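Local atomic coordinates of mitochondrial enolase superfamily member 1 (Homo sapiens, PDB entry 4A35), a protein that catalyses the magnesium-dependent dehydration of L-fuconate to 2-keto-3-deoxy-L-fuconate, a step in the breakdown of L-fucose. Residues Tyr188-Ser194 with Arg384-Asp390; Leu323-Asp329 with Ile351-His356; Gly359-Glu364 with His391-Phe396. Residues are numbered along the deposited sequence.

Interaction 1 of 3, residues Tyr188-Ser194 with Arg384-Asp390; sequences YPAYTTS and RVCEYVD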
loop_
_atom_site.group_PDB
_atom_site.type_symbol
_atom_site.label_atom_id
_atom_site.label_comp_id
_atom_site.label_asym_id
_atom_site.label_seq_id
_atom_site.Cartn_x
_atom_site.Cartn_y
_atom_site.Cartn_z
ATOM N N TYR A 188 2.303 -9.848 -30.681
ATOM C CA TYR A 188 2.887 -10.282 -29.412
ATOM C C TYR A 188 2.125 -11.498 -28.897
ATOM O O TYR A 188 0.915 -11.416 -28.739
ATOM C CB TYR A 188 2.894 -9.139 -28.378
ATOM C CG TYR A 188 3.898 -9.419 -27.277
ATOM C CD1 TYR A 188 3.609 -10.330 -26.262
ATOM C CD2 TYR A 188 5.178 -8.873 -27.323
ATOM C CE1 TYR A 188 4.573 -10.685 -25.311
ATOM C CE2 TYR A 188 6.146 -9.210 -26.371
ATOM C CZ TYR A 188 5.830 -10.100 -25.354
ATOM O OH TYR A 188 6.781 -10.437 -24.428
ATOM N N PRO A 189 2.832 -12.620 -28.599
ATOM C CA PRO A 189 2.136 -13.867 -28.233
ATOM C C PRO A 189 1.298 -13.695 -26.955
ATOM O O PRO A 189 1.741 -13.040 -26.005
ATOM C CB PRO A 189 3.293 -14.854 -28.029
ATOM C CG PRO A 189 4.507 -13.964 -27.648
ATOM C CD PRO A 189 4.297 -12.839 -28.666
ATOM N N ALA A 190 0.059 -14.235 -26.978
ATOM C CA ALA A 190 -0.856 -14.139 -25.828
ATOM C C ALA A 190 -1.310 -15.504 -25.304
ATOM O O ALA A 190 -1.133 -16.538 -25.939
ATOM C CB ALA A 190 -2.101 -13.323 -26.222
ATOM N N TYR A 191 -1.864 -15.491 -24.090
ATOM C CA TYR A 191 -2.538 -16.650 -23.515
ATOM C C TYR A 191 -3.918 -16.183 -23.153
ATOM O O TYR A 191 -4.109 -14.961 -22.933
ATOM C CB TYR A 191 -1.788 -17.224 -22.297
ATOM C CG TYR A 191 -1.792 -16.386 -21.032
ATOM C CD1 TYR A 191 -2.779 -16.559 -20.061
ATOM C CD2 TYR A 191 -0.698 -15.578 -20.702
ATOM C CE1 TYR A 191 -2.744 -15.857 -18.856
ATOM C CE2 TYR A 191 -0.612 -14.934 -19.456
ATOM C CZ TYR A 191 -1.642 -15.074 -18.541
ATOM O OH TYR A 191 -1.602 -14.425 -17.344
ATOM N N THR A 192 -4.873 -17.119 -23.083
ATOM C CA THR A 192 -6.226 -16.784 -22.712
ATOM C C THR A 192 -6.562 -17.172 -21.222
ATOM O O THR A 192 -6.223 -18.246 -20.744
ATOM C CB THR A 192 -7.265 -17.382 -23.678
ATOM O OG1 THR A 192 -8.530 -16.871 -23.277
ATOM C CG2 THR A 192 -7.260 -18.958 -23.706
ATOM N N THR A 193 -7.308 -16.290 -20.557
ATOM C CA THR A 193 -7.808 -16.515 -19.189
ATOM C C THR A 193 -9.340 -16.796 -19.292
ATOM O O THR A 193 -10.015 -16.940 -18.278
ATOM C CB THR A 193 -7.388 -15.338 -18.298
ATOM O OG1 THR A 193 -5.960 -15.361 -18.290
ATOM C CG2 THR A 193 -7.866 -15.475 -16.792
ATOM N N SER A 194 -9.872 -16.894 -20.512
ATOM C CA SER A 194 -11.315 -17.065 -20.686
ATOM C C SER A 194 -11.881 -18.440 -20.195
ATOM O O SER A 194 -13.091 -18.537 -20.006
ATOM C CB SER A 194 -11.714 -16.790 -22.131
ATOM O OG SER A 194 -11.450 -15.424 -22.416
ATOM N N ARG A 384 8.210 -15.443 -22.510
ATOM C CA ARG A 384 7.371 -14.243 -22.346
ATOM C C ARG A 384 6.088 -14.402 -23.145
ATOM O O ARG A 384 6.078 -14.964 -24.245
ATOM C CB ARG A 384 8.111 -12.957 -22.767
ATOM C CG ARG A 384 9.348 -12.691 -21.896
ATOM C CD ARG A 384 10.324 -11.784 -22.621
ATOM N NE ARG A 384 11.460 -11.374 -21.780
ATOM C CZ ARG A 384 12.614 -12.017 -21.641
ATOM N NH1 ARG A 384 12.828 -13.170 -22.286
ATOM N NH2 ARG A 384 13.579 -11.503 -20.876
ATOM N N VAL A 385 5.002 -13.895 -22.555
ATOM C CA VAL A 385 3.657 -13.977 -23.129
ATOM C C VAL A 385 2.791 -12.916 -22.441
ATOM O O VAL A 385 2.995 -12.636 -21.267
ATOM C CB VAL A 385 3.096 -15.421 -22.934
ATOM C CG1 VAL A 385 2.859 -15.756 -21.456
ATOM C CG2 VAL A 385 1.860 -15.683 -23.798
ATOM N N CYS A 386 1.791 -12.405 -23.145
ATOM C CA CYS A 386 0.924 -11.394 -22.559
ATOM C C CYS A 386 -0.435 -11.987 -22.237
ATOM O O CYS A 386 -1.024 -12.642 -23.089
ATOM C CB CYS A 386 0.778 -10.204 -23.500
ATOM S SG CYS A 386 -0.006 -8.781 -22.704
ATOM N N GLU A 387 -0.984 -11.698 -21.058
ATOM C CA GLU A 387 -2.317 -12.212 -20.764
ATOM C C GLU A 387 -3.375 -11.572 -21.691
ATOM O O GLU A 387 -3.249 -10.405 -22.083
ATOM C CB GLU A 387 -2.675 -11.933 -19.308
ATOM C CG GLU A 387 -4.032 -12.470 -18.841
ATOM C CD GLU A 387 -4.202 -12.441 -17.329
ATOM O OE1 GLU A 387 -3.621 -11.545 -16.666
ATOM O OE2 GLU A 387 -4.928 -13.327 -16.803
ATOM N N TYR A 388 -4.429 -12.323 -21.985
ATOM C CA TYR A 388 -5.564 -11.776 -22.705
ATOM C C TYR A 388 -6.884 -12.282 -22.069
ATOM O O TYR A 388 -6.996 -13.454 -21.726
ATOM C CB TYR A 388 -5.517 -12.118 -24.214
ATOM C CG TYR A 388 -6.741 -11.633 -24.978
ATOM C CD1 TYR A 388 -6.860 -10.298 -25.374
ATOM C CD2 TYR A 388 -7.836 -12.467 -25.174
ATOM C CE1 TYR A 388 -8.004 -9.844 -26.055
ATOM C CE2 TYR A 388 -8.983 -12.021 -25.826
ATOM C CZ TYR A 388 -9.066 -10.710 -26.255
ATOM O OH TYR A 388 -10.203 -10.301 -26.904
ATOM N N VAL A 389 -7.873 -11.396 -21.934
ATOM C CA VAL A 389 -9.223 -11.773 -21.482
ATOM C C VAL A 389 -10.205 -11.138 -22.479
ATOM O O VAL A 389 -9.960 -10.032 -22.967
ATOM C CB VAL A 389 -9.542 -11.440 -19.985
ATOM C CG1 VAL A 389 -10.774 -12.215 -19.499
ATOM C CG2 VAL A 389 -8.344 -11.769 -19.077
ATOM N N ASP A 390 -11.264 -11.864 -22.823
ATOM C CA ASP A 390 -12.246 -11.456 -23.858
ATOM C C ASP A 390 -13.357 -10.456 -23.408
ATOM O O ASP A 390 -14.320 -10.261 -24.156
ATOM C CB ASP A 390 -12.952 -12.710 -24.446
ATOM C CG ASP A 390 -13.717 -13.572 -23.427
ATOM O OD1 ASP A 390 -13.354 -13.544 -22.219
ATOM O OD2 ASP A 390 -14.629 -14.332 -23.848
#
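Parallel strands 188-192 and 386-388 are the first and last strands of the modified TIM barrel, (beta/alpha)7-beta, of this mandelate racemase/muconate lactonizing family enzyme, and their pairing closes it, joining Ala190 to Cys386, Tyr191 to Glu387 and Thr192 to Tyr388. The backbone bonds alternate between the two strands: Cys386 N to Pro189 O (2.9 Å), Tyr191 N to Cys386 O (3.1 Å), weakly Tyr388 N to Tyr191 O (2.8 Å), and Thr193 N to Tyr388 O (3.1 Å). On one face Ala190 CB meets Tyr388 CB at 4.1 Å; on the other, the Tyr191 ring takes a CH-pi contact from Glu387 CA, 3.7 Å from its centroid, and Tyr191 CD2 lies 3.6 Å from Val385 CG1. The edge of the Tyr188 ring lies against Arg384 and Cys386; Tyr188 also belongs to a magnesium site with Asp373 and Ser380. Glu387, substrate-binding by similarity, accepts from Thr193 OG1 through OE2 (2.7 Å), which also forms a salt bridge with Lys221, itself bonded to Tyr191 OH. At the end of strand 188-192, Thr192 OG1 accepts from Ser194 N in an ST turn, and Ser194 OG donates to Asp390 OD1 at 2.7 Å.

Interaction 2 of 3, residues Leu323-Asp329 with Ile351-His356; sequences LQFLQID and IPVCPH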
loop_
_atom_site.group_PDB
_atom_site.type_symbol
_atom_site.label_atom_id
_atom_site.label_comp_id
_atom_site.label_asym_id
_atom_site.label_seq_id
_atom_site.Cartn_x
_atom_site.Cartn_y
_atom_site.Cartn_z
ATOM N N LEU A 323 10.942 -15.017 -8.090
ATOM C CA LEU A 323 9.939 -15.299 -9.132
ATOM C C LEU A 323 10.637 -15.695 -10.469
ATOM O O LEU A 323 11.732 -15.209 -10.772
ATOM C CB LEU A 323 8.975 -14.090 -9.322
ATOM C CG LEU A 323 9.486 -12.798 -10.049
ATOM C CD1 LEU A 323 8.423 -11.685 -9.983
ATOM C CD2 LEU A 323 10.845 -12.275 -9.497
ATOM N N GLN A 324 9.998 -16.545 -11.233
ATOM C CA GLN A 324 10.515 -16.957 -12.552
ATOM C C GLN A 324 9.869 -16.108 -13.665
ATOM O O GLN A 324 10.405 -16.057 -14.773
ATOM C CB GLN A 324 10.258 -18.457 -12.809
ATOM C CG GLN A 324 11.215 -19.386 -12.036
ATOM C CD GLN A 324 11.202 -19.174 -10.528
ATOM O OE1 GLN A 324 10.183 -19.358 -9.844
ATOM N NE2 GLN A 324 12.326 -18.713 -9.975
ATOM N N PHE A 325 8.688 -15.504 -13.391
ATOM C CA PHE A 325 7.947 -14.684 -14.375
ATOM C C PHE A 325 7.417 -13.472 -13.656
ATOM O O PHE A 325 6.777 -13.599 -12.590
ATOM C CB PHE A 325 6.769 -15.465 -14.979
ATOM C CG PHE A 325 7.160 -16.823 -15.531
ATOM C CD1 PHE A 325 7.141 -17.960 -14.711
ATOM C CD2 PHE A 325 7.459 -16.979 -16.885
ATOM C CE1 PHE A 325 7.419 -19.235 -15.241
ATOM C CE2 PHE A 325 7.754 -18.250 -17.409
ATOM C CZ PHE A 325 7.740 -19.368 -16.581
ATOM N N LEU A 326 7.759 -12.307 -14.187
ATOM C CA LEU A 326 7.395 -11.042 -13.514
ATOM C C LEU A 326 6.219 -10.442 -14.217
ATOM O O LEU A 326 6.288 -10.139 -15.400
ATOM C CB LEU A 326 8.643 -10.121 -13.510
ATOM C CG LEU A 326 8.506 -8.822 -12.676
ATOM C CD1 LEU A 326 9.886 -8.329 -12.230
ATOM C CD2 LEU A 326 7.805 -7.708 -13.516
ATOM N N GLN A 327 5.140 -10.176 -13.458
ATOM C CA GLN A 327 3.918 -9.695 -14.103
ATOM C C GLN A 327 3.665 -8.222 -13.822
ATOM O O GLN A 327 3.056 -7.884 -12.821
ATOM C CB GLN A 327 2.736 -10.573 -13.643
ATOM C CG GLN A 327 3.096 -12.053 -13.996
ATOM C CD GLN A 327 2.163 -13.043 -13.467
ATOM O OE1 GLN A 327 1.933 -13.108 -12.253
ATOM N NE2 GLN A 327 1.635 -13.859 -14.372
ATOM N N ILE A 328 4.051 -7.370 -14.778
ATOM C CA ILE A 328 3.745 -5.953 -14.669
ATOM C C ILE A 328 2.237 -5.717 -14.839
ATOM O O ILE A 328 1.523 -6.534 -15.416
ATOM C CB ILE A 328 4.540 -5.104 -15.713
ATOM C CG1 ILE A 328 4.162 -5.449 -17.183
ATOM C CG2 ILE A 328 6.084 -5.051 -15.370
ATOM C CD1 ILE A 328 4.736 -4.416 -18.331
ATOM N N ASP A 329 1.760 -4.587 -14.306
ATOM C CA ASP A 329 0.395 -4.153 -14.516
ATOM C C ASP A 329 0.439 -2.653 -14.861
ATOM O O ASP A 329 1.110 -1.863 -14.182
ATOM C CB ASP A 329 -0.514 -4.438 -13.328
ATOM C CG ASP A 329 -1.939 -4.026 -13.716
ATOM O OD1 ASP A 329 -2.650 -4.852 -14.314
ATOM O OD2 ASP A 329 -2.321 -2.864 -13.449
ATOM N N ILE A 351 15.112 -11.631 -16.068
ATOM C CA ILE A 351 13.859 -12.267 -15.665
ATOM C C ILE A 351 12.792 -11.898 -16.720
ATOM O O ILE A 351 12.628 -10.712 -17.030
ATOM C CB ILE A 351 13.425 -11.903 -14.208
ATOM C CG1 ILE A 351 14.456 -12.541 -13.178
ATOM C CG2 ILE A 351 12.020 -12.348 -13.912
ATOM C CD1 ILE A 351 14.535 -14.113 -13.205
ATOM N N PRO A 352 12.052 -12.893 -17.262
ATOM C CA PRO A 352 11.022 -12.571 -18.292
ATOM C C PRO A 352 9.805 -11.880 -17.706
ATOM O O PRO A 352 9.332 -12.216 -16.607
ATOM C CB PRO A 352 10.636 -13.952 -18.861
ATOM C CG PRO A 352 10.863 -14.915 -17.714
ATOM C CD PRO A 352 12.121 -14.355 -17.022
ATOM N N VAL A 353 9.269 -10.918 -18.490
ATOM C CA VAL A 353 8.078 -10.173 -18.111
ATOM C C VAL A 353 6.885 -10.783 -18.884
ATOM O O VAL A 353 6.908 -10.881 -20.138
ATOM C CB VAL A 353 8.208 -8.626 -18.342
ATOM C CG1 VAL A 353 6.907 -7.879 -18.050
ATOM C CG2 VAL A 353 9.342 -8.039 -17.508
ATOM N N CYS A 354 5.837 -11.131 -18.124
ATOM C CA CYS A 354 4.555 -11.700 -18.631
ATOM C C CYS A 354 3.430 -10.839 -18.096
ATOM O O CYS A 354 2.971 -11.013 -16.955
ATOM C CB CYS A 354 4.407 -13.154 -18.205
ATOM S SG CYS A 354 5.634 -14.251 -18.967
ATOM N N PRO A 355 3.040 -9.801 -18.846
ATOM C CA PRO A 355 2.109 -8.819 -18.256
ATOM C C PRO A 355 0.779 -9.402 -17.777
ATOM O O PRO A 355 0.253 -10.366 -18.363
ATOM C CB PRO A 355 1.834 -7.854 -19.425
ATOM C CG PRO A 355 3.102 -7.886 -20.205
ATOM C CD PRO A 355 3.555 -9.345 -20.166
ATOM N N HIS A 356 0.224 -8.772 -16.740
ATOM C CA HIS A 356 -1.129 -9.025 -16.319
ATOM C C HIS A 356 -2.041 -8.176 -17.213
ATOM O O HIS A 356 -1.706 -7.039 -17.589
ATOM C CB HIS A 356 -1.325 -8.674 -14.815
ATOM C CG HIS A 356 -2.759 -8.581 -14.369
ATOM N ND1 HIS A 356 -3.377 -7.341 -14.150
ATOM C CD2 HIS A 356 -3.649 -9.559 -14.085
ATOM C CE1 HIS A 356 -4.610 -7.615 -13.737
ATOM N NE2 HIS A 356 -4.817 -8.927 -13.666
HETATM O O HOH W 1 0.353 -12.795 -16.889
HETATM O O HOH W 2 -2.155 -4.331 -17.047
#
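Segments 323-329 and 351-356 run in roughly the same direction, with end-to-end vectors 40° apart, and one beta bridge joins Leu326 to Val353, their CA atoms 4.7 Å apart. Leu326 N donates to Pro352 O and Cys354 N to Leu326 O, each at 2.9 Å; further along, His356 N reaches Ile328 O, also at 2.9 Å. The two take neighbouring strand positions in the TIM-like barrel, although 351-356 is too irregular to count as a strand; helix 335-348 connects them in the beta-alpha-beta manner. Ile328 CG1 lies 3.8 Å from Val353 CG1 and 4.0 Å from Pro355 CG, whereas Phe325 CD2 approaches Cys354 SG (3.9 Å) in an oblique sulfur-aromatic contact. Gln327 NE2 bonds to the magnesium ligand Glu277 and weakly to water 1, which lies 2.8 Å from Pro355 O, one of several acceptors it could serve. At the C-terminal ends, Asp329 OD1 accepts from His356 ND1 at 2.6 Å. His356 is a predicted active-site residue and, by similarity, binds substrate. With ND1 donating, the carboxylate probably holds the imidazole in place with NE2 as the nitrogen left for chemistry, consistent with an Asp-His pair serving proton transfer in this family.

Interaction 3 of 3, residues Gly359-Glu364 with His391-Phe396; sequences GVGLCE and HLHEHF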
loop_
_atom_site.group_PDB
_atom_site.type_symbol
_atom_site.label_atom_id
_atom_site.label_comp_id
_atom_site.label_asym_id
_atom_site.label_seq_id
_atom_site.Cartn_x
_atom_site.Cartn_y
_atom_site.Cartn_z
ATOM N N GLY A 359 -9.597 -7.303 -17.001
ATOM C CA GLY A 359 -10.298 -6.195 -16.367
ATOM C C GLY A 359 -10.963 -5.237 -17.347
ATOM O O GLY A 359 -11.539 -5.686 -18.325
ATOM N N VAL A 360 -10.895 -3.926 -17.070
ATOM C CA VAL A 360 -11.370 -2.834 -17.933
ATOM C C VAL A 360 -10.178 -2.199 -18.599
ATOM O O VAL A 360 -9.483 -1.395 -17.945
ATOM C CB VAL A 360 -12.167 -1.702 -17.159
ATOM C CG1 VAL A 360 -12.740 -0.667 -18.144
ATOM C CG2 VAL A 360 -13.265 -2.288 -16.309
ATOM N N GLY A 361 -9.945 -2.520 -19.866
ATOM C CA GLY A 361 -8.884 -1.860 -20.627
ATOM C C GLY A 361 -7.442 -2.187 -20.296
ATOM O O GLY A 361 -6.548 -1.617 -20.929
ATOM N N LEU A 362 -7.154 -3.101 -19.336
ATOM C CA LEU A 362 -5.726 -3.436 -19.081
ATOM C C LEU A 362 -5.033 -4.013 -20.349
ATOM O O LEU A 362 -3.871 -3.691 -20.577
ATOM C CB LEU A 362 -5.600 -4.450 -17.928
ATOM C CG LEU A 362 -6.229 -4.011 -16.561
ATOM C CD1 LEU A 362 -6.029 -5.133 -15.484
ATOM C CD2 LEU A 362 -5.581 -2.672 -16.047
ATOM N N CYS A 363 -5.741 -4.856 -21.149
ATOM C CA CYS A 363 -5.186 -5.392 -22.429
ATOM C C CYS A 363 -4.777 -4.205 -23.347
ATOM O O CYS A 363 -3.662 -4.193 -23.908
ATOM C CB CYS A 363 -6.209 -6.285 -23.142
ATOM S SG CYS A 363 -6.703 -7.759 -22.213
ATOM N N GLU A 364 -5.728 -3.236 -23.528
ATOM C CA GLU A 364 -5.546 -2.076 -24.395
ATOM C C GLU A 364 -4.269 -1.278 -24.018
ATOM O O GLU A 364 -3.558 -0.842 -24.920
ATOM C CB GLU A 364 -6.771 -1.144 -24.297
ATOM C CG GLU A 364 -7.982 -1.574 -25.142
ATOM C CD GLU A 364 -8.641 -2.912 -24.817
ATOM O OE1 GLU A 364 -8.592 -3.346 -23.641
ATOM O OE2 GLU A 364 -9.341 -3.444 -25.711
ATOM N N HIS A 391 -13.166 -9.812 -22.248
ATOM C CA HIS A 391 -14.097 -8.859 -21.629
ATOM C C HIS A 391 -14.023 -7.392 -22.156
ATOM O O HIS A 391 -12.921 -6.838 -22.207
ATOM C CB HIS A 391 -13.798 -8.797 -20.098
ATOM C CG HIS A 391 -14.468 -9.824 -19.226
ATOM N ND1 HIS A 391 -14.123 -11.177 -19.285
ATOM C CD2 HIS A 391 -15.343 -9.643 -18.208
ATOM C CE1 HIS A 391 -14.830 -11.767 -18.340
ATOM N NE2 HIS A 391 -15.578 -10.881 -17.660
ATOM N N LEU A 392 -15.212 -6.738 -22.452
ATOM C CA LEU A 392 -15.389 -5.275 -22.510
ATOM C C LEU A 392 -14.594 -4.428 -23.503
ATOM O O LEU A 392 -14.626 -3.179 -23.419
ATOM C CB LEU A 392 -15.080 -4.727 -21.078
ATOM C CG LEU A 392 -15.862 -5.388 -19.887
ATOM C CD1 LEU A 392 -15.353 -4.850 -18.512
ATOM C CD2 LEU A 392 -17.394 -5.237 -20.059
ATOM N N HIS A 393 -13.937 -5.052 -24.452
ATOM C CA HIS A 393 -13.202 -4.323 -25.492
ATOM C C HIS A 393 -14.118 -3.435 -26.357
ATOM O O HIS A 393 -13.644 -2.410 -26.843
ATOM C CB HIS A 393 -12.430 -5.292 -26.403
ATOM C CG HIS A 393 -11.520 -6.194 -25.630
ATOM N ND1 HIS A 393 -10.366 -5.714 -25.029
ATOM C CD2 HIS A 393 -11.703 -7.486 -25.258
ATOM C CE1 HIS A 393 -9.852 -6.739 -24.363
ATOM N NE2 HIS A 393 -10.618 -7.833 -24.486
ATOM N N GLU A 394 -15.423 -3.783 -26.485
ATOM C CA GLU A 394 -16.412 -3.014 -27.266
ATOM C C GLU A 394 -16.637 -1.588 -26.666
ATOM O O GLU A 394 -17.198 -0.728 -27.348
ATOM C CB GLU A 394 -17.765 -3.777 -27.383
ATOM C CG GLU A 394 -18.537 -4.015 -26.077
ATOM C CD GLU A 394 -18.114 -5.205 -25.225
ATOM O OE1 GLU A 394 -17.029 -5.774 -25.477
ATOM O OE2 GLU A 394 -18.892 -5.601 -24.328
ATOM N N HIS A 395 -16.159 -1.338 -25.419
ATOM C CA HIS A 395 -16.346 -0.029 -24.779
ATOM C C HIS A 395 -15.158 0.905 -25.025
ATOM O O HIS A 395 -15.216 2.073 -24.633
ATOM C CB HIS A 395 -16.619 -0.182 -23.273
ATOM C CG HIS A 395 -17.814 -1.043 -22.976
ATOM N ND1 HIS A 395 -19.075 -0.709 -23.429
ATOM C CD2 HIS A 395 -17.890 -2.232 -22.334
ATOM C CE1 HIS A 395 -19.880 -1.677 -23.027
ATOM N NE2 HIS A 395 -19.231 -2.591 -22.333
ATOM N N PHE A 396 -14.119 0.403 -25.713
ATOM C CA PHE A 396 -12.936 1.192 -26.058
ATOM C C PHE A 396 -13.025 1.622 -27.523
ATOM O O PHE A 396 -13.427 0.845 -28.394
ATOM C CB PHE A 396 -11.637 0.388 -25.771
ATOM C CG PHE A 396 -11.406 0.332 -24.273
ATOM C CD1 PHE A 396 -12.119 -0.567 -23.475
ATOM C CD2 PHE A 396 -10.630 1.302 -23.635
ATOM C CE1 PHE A 396 -11.979 -0.558 -22.079
ATOM C CE2 PHE A 396 -10.505 1.324 -22.225
ATOM C CZ PHE A 396 -11.179 0.399 -21.463
HETATM O O HOH W 3 -10.568 -7.389 -20.582
HETATM O O HOH W 4 -11.225 -4.069 -22.045
#
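This is a mixed polar and aromatic contact between the entry loop and first turn of helix 362-377 and the loop that follows strand 386-388. Its core is a hydrogen bond from His393 ND1 to Glu364 OE2 at 2.6 Å. The Phe396 ring fills the space beside it: Glu364 OE1 lies over one face, Val360 CG1 meets the edge 3.8 Å from Phe396 CZ, and Gly361 CA comes within 3.3 Å of the same CZ. A CB on Gly361 would clash with that ring, and its positive phi also favours glycine at this N-cap position. Val360 CG2 packs on Leu392 CD1 (4.0 Å). Between the backbones, water 3 lies 3.0 Å from Gly359 O and 2.9 Å from His391 O, and water 4 accepts from Gly361 N. His393 NE2 bonds to Val389 O, while Glu364 OE2 also receives Val400 N. With both nitrogens engaged as donors, His393 is probably doubly protonated, and so positively charged, which would give its bond to the carboxylate ionic character.

In the fold
From the N terminus, the chain enters the barrel domain along 188-194, and interaction 1 closes the longest loop, bringing 384-390 back beside it. Interaction 2 nests inside that loop: it spans helix 335-348 and closes at 351-356. Interaction 3 opens at 359-364 and closes at 391-396, beyond the second segment of interaction 1, so these two cross, while interactions 2 and 3 are in series. Glu387 N probably bonds to Pro355 O, Tyr388 and Val389 meet Cys363, and Leu362 packs on Asp329 and His356. Together they tie the first barrel strand to the last, the strand positions 323-329 and 351-356 to each other, and the start of helix 362-377 to the loop after strand 386-388.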